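Local coordinates for protein aspartate aminotransferase, cytoplasmic (Schizosaccharomyces pombe 972h-, PDB 6JPK) that catalyses the reversible, pyridoxal phosphate-dependent transfer of an amino group between L-aspartate and 2-oxoglutarate, giving oxaloacetate and L-glutamate, at residues T80-E85 and I306-Q311; R163-E168 and L203-S208; A303-I306 and Q311-A314. The protein carries 1 engineered substitution. All coordinates share one frame; numbering follows the deposited sequence.

Contact 1 of 3, residues T80-E85 and I306-Q311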
loop_
_atom_site.group_PDB
_atom_site.type_symbol
_atom_site.label_atom_id
_atom_site.label_comp_id
_atom_site.label_asym_id
_atom_site.label_seq_id
_atom_site.Cartn_x
_atom_site.Cartn_y
_atom_site.Cartn_z
ATOM N N THR A 80 3.542 7.935 13.387
ATOM C CA THR A 80 2.108 8.118 13.602
ATOM C C THR A 80 1.855 9.124 14.716
ATOM O O THR A 80 0.919 9.930 14.632
ATOM C CB THR A 80 1.405 6.792 13.915
ATOM O OG1 THR A 80 1.953 6.228 15.110
ATOM C CG2 THR A 80 1.529 5.789 12.745
ATOM N N LYS A 81 2.690 9.116 15.760
ATOM C CA LYS A 81 2.490 10.093 16.826
ATOM C C LYS A 81 2.763 11.510 16.328
ATOM O O LYS A 81 1.972 12.426 16.577
ATOM C CB LYS A 81 3.369 9.769 18.035
ATOM C CG LYS A 81 3.094 10.674 19.254
ATOM C CD LYS A 81 4.058 10.380 20.394
ATOM C CE LYS A 81 3.815 11.283 21.599
ATOM N NZ LYS A 81 4.937 11.176 22.582
ATOM N N ALA A 82 3.882 11.711 15.619
ATOM C CA ALA A 82 4.231 13.042 15.116
ATOM C C ALA A 82 3.234 13.537 14.069
ATOM O O ALA A 82 2.949 14.740 13.996
ATOM C CB ALA A 82 5.639 13.023 14.522
ATOM N N ALA A 83 2.714 12.633 13.234
ATOM C CA ALA A 83 1.743 13.035 12.221
ATOM C C ALA A 83 0.477 13.590 12.863
ATOM O O ALA A 83 -0.097 14.577 12.379
ATOM C CB ALA A 83 1.402 11.847 11.322
ATOM N N ALA A 84 0.023 12.958 13.951
ATOM C CA ALA A 84 -1.124 13.467 14.696
ATOM C C ALA A 84 -0.799 14.792 15.381
ATOM O O ALA A 84 -1.639 15.701 15.423
ATOM C CB ALA A 84 -1.569 12.432 15.727
ATOM N N GLU A 85 0.400 14.910 15.954
ATOM C CA GLU A 85 0.745 16.136 16.663
ATOM C C GLU A 85 0.726 17.347 15.733
ATOM O O GLU A 85 0.247 18.423 16.119
ATOM C CB GLU A 85 2.116 15.994 17.340
ATOM C CG GLU A 85 2.080 15.035 18.524
ATOM C CD GLU A 85 3.445 14.770 19.157
ATOM O OE1 GLU A 85 3.491 14.587 20.397
ATOM O OE2 GLU A 85 4.464 14.729 18.428
ATOM N N ILE A 306 11.942 14.718 10.269
ATOM C CA ILE A 306 11.602 16.138 10.203
ATOM C C ILE A 306 10.746 16.551 11.396
ATOM O O ILE A 306 11.063 17.514 12.109
ATOM C CB ILE A 306 10.888 16.449 8.876
ATOM C CG1 ILE A 306 11.858 16.289 7.694
ATOM C CG2 ILE A 306 10.282 17.842 8.915
ATOM C CD1 ILE A 306 11.205 16.570 6.330
ATOM N N LEU A 307 9.640 15.836 11.623
ATOM C CA LEU A 307 8.632 16.297 12.577
ATOM C C LEU A 307 9.150 16.306 14.013
ATOM O O LEU A 307 8.709 17.132 14.816
ATOM C CB LEU A 307 7.373 15.433 12.457
ATOM C CG LEU A 307 6.636 15.614 11.118
ATOM C CD1 LEU A 307 5.556 14.554 10.880
ATOM C CD2 LEU A 307 6.033 17.002 11.049
ATOM N N ASN A 308 10.084 15.422 14.353
ATOM C CA ASN A 308 10.583 15.335 15.721
ATOM C C ASN A 308 11.868 16.121 15.936
ATOM O O ASN A 308 12.392 16.121 17.052
ATOM C CB ASN A 308 10.788 13.866 16.110
ATOM C CG ASN A 308 9.469 13.127 16.255
ATOM O OD1 ASN A 308 8.599 13.554 17.005
ATOM N ND2 ASN A 308 9.295 12.052 15.504
ATOM N N SER A 309 12.375 16.807 14.912
ATOM C CA SER A 309 13.573 17.633 15.055
ATOM C C SER A 309 13.190 19.103 14.979
ATOM O O SER A 309 12.699 19.547 13.931
ATOM C CB SER A 309 14.602 17.304 13.968
ATOM O OG SER A 309 15.534 18.378 13.843
ATOM N N PRO A 310 13.385 19.894 16.037
ATOM C CA PRO A 310 13.039 21.323 15.947
ATOM C C PRO A 310 13.705 22.041 14.780
ATOM O O PRO A 310 13.052 22.847 14.104
ATOM C CB PRO A 310 13.505 21.871 17.305
ATOM C CG PRO A 310 13.300 20.691 18.246
ATOM C CD PRO A 310 13.735 19.491 17.414
ATOM N N GLN A 311 14.971 21.745 14.492
ATOM C CA GLN A 311 15.651 22.452 13.416
ATOM C C GLN A 311 15.169 21.985 12.044
ATOM O O GLN A 311 14.899 22.808 11.165
ATOM C CB GLN A 311 17.169 22.290 13.542
ATOM C CG GLN A 311 17.901 23.114 12.502
ATOM C CD GLN A 311 19.400 22.860 12.458
ATOM O OE1 GLN A 311 20.020 22.521 13.474
ATOM N NE2 GLN A 311 19.993 23.023 11.267
HETATM O O HOH W 1 6.225 15.850 16.742
#

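Contact 2 of 3, residues R163-E168 and L203-S208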
loop_
_atom_site.group_PDB
_atom_site.type_symbol
_atom_site.label_atom_id
_atom_site.label_comp_id
_atom_site.label_asym_id
_atom_site.label_seq_id
_atom_site.Cartn_x
_atom_site.Cartn_y
_atom_site.Cartn_z
ATOM N N ARG A 163 -18.299 32.080 -9.721
ATOM C CA ARG A 163 -16.943 31.537 -9.579
ATOM C C ARG A 163 -16.501 31.555 -8.114
ATOM O O ARG A 163 -15.462 32.108 -7.747
ATOM C CB ARG A 163 -15.962 32.290 -10.488
ATOM C CG ARG A 163 -16.368 32.209 -11.984
ATOM C CD ARG A 163 -15.743 33.285 -12.856
ATOM N NE ARG A 163 -15.688 32.863 -14.259
ATOM C CZ ARG A 163 -15.115 33.555 -15.246
ATOM N NH1 ARG A 163 -14.541 34.742 -15.019
ATOM N NH2 ARG A 163 -15.124 33.056 -16.479
ATOM N N SER A 164 -17.319 30.949 -7.258
ATOM C CA SER A 164 -17.062 30.977 -5.826
ATOM C C SER A 164 -17.616 29.705 -5.201
ATOM O O SER A 164 -18.159 28.831 -5.889
ATOM C CB SER A 164 -17.687 32.217 -5.188
ATOM O OG SER A 164 -19.093 32.204 -5.404
ATOM N N PHE A 165 -17.465 29.618 -3.882
ATOM C CA PHE A 165 -17.971 28.502 -3.097
ATOM C C PHE A 165 -19.480 28.649 -2.916
ATOM O O PHE A 165 -19.961 29.697 -2.475
ATOM C CB PHE A 165 -17.241 28.459 -1.745
ATOM C CG PHE A 165 -17.924 27.618 -0.672
ATOM C CD1 PHE A 165 -18.343 26.321 -0.927
ATOM C CD2 PHE A 165 -18.104 28.130 0.603
ATOM C CE1 PHE A 165 -18.967 25.558 0.067
ATOM C CE2 PHE A 165 -18.720 27.371 1.613
ATOM C CZ PHE A 165 -19.158 26.088 1.341
ATOM N N ASP A 166 -20.222 27.594 -3.263
ATOM C CA ASP A 166 -21.683 27.582 -3.145
ATOM C C ASP A 166 -22.067 27.259 -1.698
ATOM O O ASP A 166 -22.542 26.173 -1.355
ATOM C CB ASP A 166 -22.281 26.588 -4.134
ATOM C CG ASP A 166 -23.794 26.682 -4.217
ATOM O OD1 ASP A 166 -24.398 27.432 -3.412
ATOM O OD2 ASP A 166 -24.382 25.990 -5.081
ATOM N N TYR A 167 -21.846 28.249 -0.840
ATOM C CA TYR A 167 -22.116 28.095 0.588
ATOM C C TYR A 167 -23.578 27.741 0.853
ATOM O O TYR A 167 -23.878 26.822 1.626
ATOM C CB TYR A 167 -21.722 29.387 1.304
ATOM C CG TYR A 167 -22.254 29.532 2.697
ATOM C CD1 TYR A 167 -21.782 28.729 3.734
ATOM C CD2 TYR A 167 -23.223 30.486 2.988
ATOM C CE1 TYR A 167 -22.271 28.871 5.029
ATOM C CE2 TYR A 167 -23.720 30.638 4.276
ATOM C CZ TYR A 167 -23.238 29.834 5.291
ATOM O OH TYR A 167 -23.736 29.995 6.563
ATOM N N GLU A 168 -24.506 28.470 0.230
ATOM C CA GLU A 168 -25.922 28.237 0.518
ATOM C C GLU A 168 -26.375 26.864 0.031
ATOM O O GLU A 168 -27.182 26.205 0.693
ATOM C CB GLU A 168 -26.781 29.340 -0.106
ATOM C CG GLU A 168 -26.534 30.746 0.471
ATOM C CD GLU A 168 -27.008 30.921 1.917
ATOM O OE1 GLU A 168 -27.898 30.164 2.369
ATOM O OE2 GLU A 168 -26.490 31.832 2.602
ATOM N N LEU A 203 -17.956 27.878 10.500
ATOM C CA LEU A 203 -18.667 27.778 11.772
ATOM C C LEU A 203 -20.136 27.447 11.543
ATOM O O LEU A 203 -20.721 26.628 12.260
ATOM C CB LEU A 203 -18.526 29.085 12.554
ATOM C CG LEU A 203 -17.113 29.469 13.007
ATOM C CD1 LEU A 203 -17.157 30.812 13.731
ATOM C CD2 LEU A 203 -16.511 28.384 13.896
ATOM N N SER A 204 -20.747 28.073 10.537
ATOM C CA SER A 204 -22.127 27.747 10.191
ATOM C C SER A 204 -22.243 26.328 9.630
ATOM O O SER A 204 -23.222 25.624 9.907
ATOM C CB SER A 204 -22.645 28.786 9.200
ATOM O OG SER A 204 -23.845 28.363 8.584
ATOM N N ILE A 205 -21.256 25.887 8.847
ATOM C CA ILE A 205 -21.246 24.509 8.359
ATOM C C ILE A 205 -21.184 23.524 9.529
ATOM O O ILE A 205 -21.928 22.535 9.573
ATOM C CB ILE A 205 -20.080 24.294 7.377
ATOM C CG1 ILE A 205 -20.355 24.986 6.044
ATOM C CG2 ILE A 205 -19.830 22.804 7.141
ATOM C CD1 ILE A 205 -19.108 25.103 5.170
ATOM N N PHE A 206 -20.296 23.781 10.494
ATOM C CA PHE A 206 -20.181 22.889 11.650
ATOM C C PHE A 206 -21.477 22.844 12.443
ATOM O O PHE A 206 -21.912 21.770 12.878
ATOM C CB PHE A 206 -19.027 23.329 12.557
ATOM C CG PHE A 206 -17.665 23.152 11.945
ATOM C CD1 PHE A 206 -17.440 22.163 11.000
ATOM C CD2 PHE A 206 -16.612 23.984 12.313
ATOM C CE1 PHE A 206 -16.185 21.995 10.441
ATOM C CE2 PHE A 206 -15.350 23.821 11.757
ATOM C CZ PHE A 206 -15.137 22.826 10.820
ATOM N N GLU A 207 -22.116 24.001 12.635
ATOM C CA GLU A 207 -23.370 24.051 13.385
ATOM C C GLU A 207 -24.428 23.142 12.763
ATOM O O GLU A 207 -25.120 22.399 13.468
ATOM C CB GLU A 207 -23.885 25.493 13.458
ATOM C CG GLU A 207 -25.211 25.633 14.199
ATOM C CD GLU A 207 -26.275 26.383 13.395
ATOM O OE1 GLU A 207 -25.935 27.415 12.766
ATOM O OE2 GLU A 207 -27.451 25.934 13.390
ATOM N N SER A 208 -24.585 23.202 11.441
ATOM C CA SER A 208 -25.615 22.391 10.802
ATOM C C SER A 208 -25.231 20.914 10.770
ATOM O O SER A 208 -26.101 20.045 10.912
ATOM C CB SER A 208 -25.892 22.914 9.397
ATOM O OG SER A 208 -26.537 24.176 9.455
#

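Contact 3 of 3, residues A303-I306 and Q311-A314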
loop_
_atom_site.group_PDB
_atom_site.type_symbol
_atom_site.label_atom_id
_atom_site.label_comp_id
_atom_site.label_asym_id
_atom_site.label_seq_id
_atom_site.Cartn_x
_atom_site.Cartn_y
_atom_site.Cartn_z
ATOM N N ALA A 303 9.685 11.524 7.298
ATOM C CA ALA A 303 8.716 12.429 7.899
ATOM C C ALA A 303 8.888 12.490 9.409
ATOM O O ALA A 303 8.844 13.575 10.005
ATOM C CB ALA A 303 7.293 11.987 7.524
ATOM N N ALA A 304 9.100 11.334 10.050
ATOM C CA ALA A 304 9.310 11.342 11.492
ATOM C C ALA A 304 10.577 12.110 11.841
ATOM O O ALA A 304 10.622 12.815 12.852
ATOM C CB ALA A 304 9.383 9.913 12.037
ATOM N N GLU A 305 11.614 11.999 11.006
ATOM C CA GLU A 305 12.857 12.709 11.305
ATOM C C GLU A 305 12.624 14.217 11.302
ATOM O O GLU A 305 13.028 14.922 12.232
ATOM C CB GLU A 305 13.946 12.320 10.300
ATOM C CG GLU A 305 15.333 12.676 10.753
ATOM C CD GLU A 305 15.776 11.876 11.991
ATOM O OE1 GLU A 305 15.267 10.745 12.220
ATOM O OE2 GLU A 305 16.631 12.394 12.741
ATOM N N ILE A 306 11.942 14.718 10.269
ATOM C CA ILE A 306 11.602 16.138 10.203
ATOM C C ILE A 306 10.746 16.551 11.396
ATOM O O ILE A 306 11.063 17.514 12.109
ATOM C CB ILE A 306 10.888 16.449 8.876
ATOM C CG1 ILE A 306 11.858 16.289 7.694
ATOM C CG2 ILE A 306 10.282 17.842 8.915
ATOM C CD1 ILE A 306 11.205 16.570 6.330
ATOM N N GLN A 311 14.971 21.745 14.492
ATOM C CA GLN A 311 15.651 22.452 13.416
ATOM C C GLN A 311 15.169 21.985 12.044
ATOM O O GLN A 311 14.899 22.808 11.165
ATOM C CB GLN A 311 17.169 22.290 13.542
ATOM C CG GLN A 311 17.901 23.114 12.502
ATOM C CD GLN A 311 19.400 22.860 12.458
ATOM O OE1 GLN A 311 20.020 22.521 13.474
ATOM N NE2 GLN A 311 19.993 23.023 11.267
ATOM N N LEU A 312 15.076 20.669 11.823
ATOM C CA LEU A 312 14.534 20.197 10.548
ATOM C C LEU A 312 13.099 20.676 10.355
ATOM O O LEU A 312 12.710 21.057 9.244
ATOM C CB LEU A 312 14.598 18.675 10.454
ATOM C CG LEU A 312 15.962 18.018 10.261
ATOM C CD1 LEU A 312 15.819 16.498 10.236
ATOM C CD2 LEU A 312 16.594 18.523 8.966
ATOM N N PHE A 313 12.307 20.681 11.432
ATOM C CA PHE A 313 10.936 21.183 11.341
ATOM C C PHE A 313 10.923 22.626 10.851
ATOM O O PHE A 313 10.159 22.976 9.945
ATOM C CB PHE A 313 10.226 21.069 12.694
ATOM C CG PHE A 313 8.730 21.309 12.629
ATOM C CD1 PHE A 313 8.205 22.603 12.608
ATOM C CD2 PHE A 313 7.845 20.238 12.627
ATOM C CE1 PHE A 313 6.814 22.814 12.552
ATOM C CE2 PHE A 313 6.463 20.450 12.581
ATOM C CZ PHE A 313 5.956 21.735 12.551
ATOM N N ALA A 314 11.773 23.475 11.439
ATOM C CA ALA A 314 11.848 24.871 11.014
ATOM C C ALA A 314 12.300 24.991 9.561
ATOM O O ALA A 314 11.815 25.856 8.822
ATOM C CB ALA A 314 12.797 25.652 11.929
#

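Contact 1 of 3, residues T80-E85 and I306-Q311
Ala82 and Leu307 bring two helix backbones within 6.0 Å of each other, measured from Ala82 CA to Leu307 CA. This is close helix-helix packing in the aspartate aminotransferase fold of pyridoxal phosphate enzymes: helix 77-87 leans against the C-terminal end of helix 297-308. Alanine suits its place because a lone methyl lets the backbones come this near. Its methyl points toward the neighbour, and Ala82 CB lies 3.6 Å from Leu307 CB. In Leu307, a chi1 of -67° sets CG beside the backbone N, and an extended chi2 of 168° then brings CD1 4.0 Å from Ala82 CB and 4.2 Å from Ala83 N. The branched leucine thus covers both the methyl and a short run of backbone, while Phe253 and Met257 pack on it from neighbouring loops. The amide end of Asn308 meets the same methyl from roughly a right angle to the leucine, with OD1 and ND2 both 3.9 Å from Ala82 CB. Apolar packing gives way here to a polar rim, and asparagine fits because its ND2 makes weak hydrogen bonds to Ala304 O in its own helix and to Arg78 O in the partner helix. On the inner face of helix 77-87, Thr80 and Ala84 rest on strand 100-106. At the outer edge a water lies 2.7 Å from Glu85 OE2 and, in a weak bond, 3.3 Å from Asn308 OD1; it cannot donate to every acceptor around it at once.

Contact 2 of 3, residues R163-E168 and L203-S208
A beta-alpha-beta region of the large mixed sheet contains this contact, in which Tyr167 and Phe165 meet Ser204 and Ile205 on helix 199-211, the helix of the crossover from strand 182-186 to strand 215-220. Two layers meet, one polar and one apolar. In the polar one, Tyr167 OH and Ser204 OG share a short hydrogen bond of 2.6 Å in which either hydroxyl could be the donor. The serine oxygen comes in at the ring edge, near the ring plane, as expected for a phenol partner. Tyrosine is long enough to span backbones 8.6 Å apart from Tyr167 CA to Ile205 CA; its ring lies opposite the backbone N across the first side-chain bond (chi1 165°), which sends the hydroxyl to the helix. In the apolar layer, Phe165 CZ approaches Ile205 CD1 at 4.0 Å, the two side chains reaching from opposite directions, and Ile205 CG1 sits at the Tyr167 edge, 4.4 Å from CE1. A phenylalanine in place of Tyr167 would probably leave Ser204 OG without this hydroxyl mate and open a small gap beside it. An inverse gamma turn centred on Asp166 brings Tyr167 N over the centre of the Phe165 ring, 3.8 Å above its plane. Asp166 N-caps helix 167-176 through OD1 to Gly169 N. That helix supplies Leu171 against Ser204 and Met170 against Phe165, while Phe165 also meets Tyr157 of strand 152-159, so the contact joins the sheet's edge to the helices packed beside it.

Contact 3 of 3, residues A303-I306 and Q311-A314
Leu312 fills the angle between two consecutive helices, 297-308 and 310-340, lying against Glu305 and Ile306 just across the short turn. Here the packing is tight: Ile306 CA and Leu312 CA are 5.0 Å apart, and Leu312 CB lies 3.9 Å from Ile306 CA. A branched side chain suits the corner, since Leu312 CD1 can rest 3.8 Å from Glu305 O while also meeting the aliphatic Glu305 CG at 3.9 Å. The beta branch of Ile306 reaches over with CG2, 4.0 Å from Leu312 O. Phe313 adds its CB, 3.7 Å from Ile306 O, and its ring presents an edge to that oxygen. Toward solvent the contact is looser. Beyond CG, Glu305 bends at its second torsion (66°), and its carboxylate OE1 takes a weak hydrogen bond from Gln63. The exposed Gln311 leads its amide away, where NE2 bonds Glu315 OE2. Between the segments, Ile306 O and Phe313 N are 3.5 Å apart, but the angle is too poor for a hydrogen bond. Van der Waals packing of aliphatic groups on each other and on backbone carbonyls therefore carries the joint, while Ser309 OG, capping Leu312 N, supplies polar anchoring at the turn.

Overall arrangement
Contacts 1 and 3 form one neighbourhood, their centres about 7 Å apart. They share Ile306 and Gln311, and Leu307 CD2 meets Phe313 CE2 at 3.8 Å. Helix 297-308 is thus held on one flank by helix 77-87 and on another by the start of helix 310-340. Contact 2 stands apart, its centre about 32 Å from that of contact 1. In sequence it falls between the two halves of contact 1, which joins parts 221 residues apart, whereas contact 3 is local. Helix 77-87 packs on edge strand 100-106 and contact 2 starts at the opposite edge, strand 164-165, so helices are packed at both edges of the large sheet, away from the probable substrate-binding residues.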